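Local coordinates for protein putative oxidoreductase molybdopterin-binding subunit (Sulfolobus tokodaii, PDB 4ZOH) that probably acts as the molybdenum cofactor-binding catalytic subunit of an oxidoreductase of the xanthine dehydrogenase and aldehyde oxidase family, carrying a pterin cytosine dinucleotide, at residues W241-R245 with T246-I250. Residues are numbered along the deposited sequence; the frame is centred on the assembly and turned at random.
Sequences WVPTR and TEEFI
Thr244 and Glu247 bond to each other twice where the chain turns into helix 245-251. Thr244 OG1 accepts from Glu247 N, nearly straight at 3.1 Å. In return, Thr244 N donates to Glu247 OE2 over 3.0 Å, reaching that oxygen from above the carboxylate plane. The two side chains cross at about a right angle. With chi1 at 71°, OG1 sits between its own backbone N and carbonyl carbon and faces the first turn, a place suited to the short beta-hydroxyl of threonine; glutamate has the length to reach back. Thr244 O, meanwhile, takes Glu248 N at 2.9 Å, opening the helical ladder that Phe249 N continues to Arg245 O. Pro243, whose backbone nitrogen has no hydrogen to donate, suits the position just before the N-cap and lays CG 3.5 Å from Glu248 OE2, and Arg245 CD packs 3.4 Å from Phe249 CE2. Farther out, Tyr92 also hydrogen-bonds to Glu247 OE2, while OE1 forms a salt bridge with Arg38 and, through a water, meets Trp241 NE1; Arg168 forms a salt bridge with Glu248. Together, Thr244 as N-cap and Glu247 make a classic capping box at the N-terminus of helix 245-251, just after the short loop that follows strand 239-241 in the molybdopterin cofactor-binding domain.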
loop_
_atom_site.group_PDB
_atom_site.type_symbol
_atom_site.label_atom_id
_atom_site.label_comp_id
_atom_site.label_asym_id
_atom_site.label_seq_id
_atom_site.Cartn_x
_atom_site.Cartn_y
_atom_site.Cartn_z
ATOM N N TRP A 241 4.185 1.903 -13.765
ATOM C CA TRP A 241 4.117 1.861 -15.195
ATOM C C TRP A 241 2.848 1.058 -15.619
ATOM O O TRP A 241 2.701 -0.135 -15.208
ATOM C CB TRP A 241 5.345 1.113 -15.721
ATOM C CG TRP A 241 5.146 0.718 -17.197
ATOM C CD1 TRP A 241 4.929 1.552 -18.241
ATOM C CD2 TRP A 241 5.071 -0.618 -17.741
ATOM N NE1 TRP A 241 4.796 0.816 -19.429
ATOM C CE2 TRP A 241 4.897 -0.503 -19.138
ATOM C CE3 TRP A 241 5.194 -1.900 -17.190
ATOM C CZ2 TRP A 241 4.793 -1.648 -20.002
ATOM C CZ3 TRP A 241 5.157 -3.029 -18.058
ATOM C CH2 TRP A 241 4.931 -2.881 -19.441
ATOM N N VAL A 242 1.978 1.669 -16.429
ATOM C CA VAL A 242 0.863 0.907 -17.037
ATOM C C VAL A 242 0.724 1.335 -18.502
ATOM O O VAL A 242 0.373 2.443 -18.764
ATOM C CB VAL A 242 -0.482 1.081 -16.311
ATOM C CG1 VAL A 242 -1.582 0.220 -16.975
ATOM C CG2 VAL A 242 -0.349 0.740 -14.834
ATOM N N PRO A 243 1.010 0.440 -19.448
ATOM C CA PRO A 243 0.838 0.754 -20.886
ATOM C C PRO A 243 -0.623 0.957 -21.263
ATOM O O PRO A 243 -1.542 0.384 -20.599
ATOM C CB PRO A 243 1.421 -0.486 -21.586
ATOM C CG PRO A 243 1.131 -1.570 -20.582
ATOM C CD PRO A 243 1.339 -0.979 -19.240
ATOM N N THR A 244 -0.866 1.770 -22.276
ATOM C CA THR A 244 -2.200 1.755 -22.890
ATOM C C THR A 244 -2.405 0.421 -23.647
ATOM O O THR A 244 -1.435 -0.362 -23.908
ATOM C CB THR A 244 -2.372 2.894 -23.880
ATOM O OG1 THR A 244 -1.560 2.600 -25.013
ATOM C CG2 THR A 244 -1.968 4.284 -23.238
ATOM N N ARG A 245 -3.642 0.128 -24.007
ATOM C CA ARG A 245 -3.903 -1.167 -24.711
ATOM C C ARG A 245 -3.294 -1.097 -26.149
ATOM O O ARG A 245 -2.815 -2.100 -26.662
ATOM C CB ARG A 245 -5.439 -1.470 -24.764
ATOM C CG ARG A 245 -5.840 -2.675 -25.619
ATOM C CD ARG A 245 -5.159 -3.973 -25.204
ATOM N NE ARG A 245 -5.653 -4.252 -23.864
ATOM C CZ ARG A 245 -5.488 -5.377 -23.179
ATOM N NH1 ARG A 245 -4.717 -6.361 -23.669
ATOM N NH2 ARG A 245 -6.045 -5.487 -21.954
ATOM N N THR A 246 -3.339 0.072 -26.786
ATOM C CA THR A 246 -2.578 0.266 -28.079
ATOM C C THR A 246 -1.110 -0.147 -27.923
ATOM O O THR A 246 -0.592 -1.001 -28.678
ATOM C CB THR A 246 -2.750 1.664 -28.672
ATOM O OG1 THR A 246 -4.149 1.897 -28.857
ATOM C CG2 THR A 246 -2.021 1.838 -30.028
ATOM N N GLU A 247 -0.463 0.361 -26.882
ATOM C CA GLU A 247 0.894 -0.070 -26.582
ATOM C C GLU A 247 1.012 -1.570 -26.437
ATOM O O GLU A 247 1.968 -2.201 -26.966
ATOM C CB GLU A 247 1.379 0.603 -25.267
ATOM C CG GLU A 247 1.694 2.096 -25.469
ATOM C CD GLU A 247 2.307 2.656 -24.202
ATOM O OE1 GLU A 247 3.532 2.499 -23.968
ATOM O OE2 GLU A 247 1.529 3.215 -23.440
ATOM N N GLU A 248 0.071 -2.161 -25.671
ATOM C CA GLU A 248 0.170 -3.570 -25.378
ATOM C C GLU A 248 0.125 -4.310 -26.741
ATOM O O GLU A 248 0.962 -5.119 -27.013
ATOM C CB GLU A 248 -1.014 -4.027 -24.453
ATOM C CG GLU A 248 -0.764 -5.404 -23.874
ATOM C CD GLU A 248 0.249 -5.451 -22.736
ATOM O OE1 GLU A 248 0.246 -6.504 -22.052
ATOM O OE2 GLU A 248 1.060 -4.451 -22.492
ATOM N N PHE A 249 -0.832 -3.970 -27.606
ATOM C CA PHE A 249 -0.985 -4.691 -28.879
ATOM C C PHE A 249 0.273 -4.646 -29.712
ATOM O O PHE A 249 0.651 -5.641 -30.259
ATOM C CB PHE A 249 -2.160 -4.120 -29.713
ATOM C CG PHE A 249 -3.469 -4.769 -29.389
ATOM C CD1 PHE A 249 -3.643 -6.135 -29.653
ATOM C CD2 PHE A 249 -4.518 -4.033 -28.815
ATOM C CE1 PHE A 249 -4.828 -6.786 -29.352
ATOM C CE2 PHE A 249 -5.719 -4.665 -28.537
ATOM C CZ PHE A 249 -5.887 -6.035 -28.799
ATOM N N ILE A 250 0.928 -3.479 -29.722
ATOM C CA ILE A 250 2.088 -3.221 -30.542
ATOM C C ILE A 250 3.385 -3.842 -29.987
ATOM O O ILE A 250 4.331 -4.159 -30.735
ATOM C CB ILE A 250 2.054 -1.706 -30.722
ATOM C CG1 ILE A 250 1.257 -1.382 -31.966
ATOM C CG2 ILE A 250 3.353 -0.996 -30.519
ATOM C CD1 ILE A 250 0.785 0.041 -31.946
HETATM O O HOH W 1 4.296 2.915 -21.582
#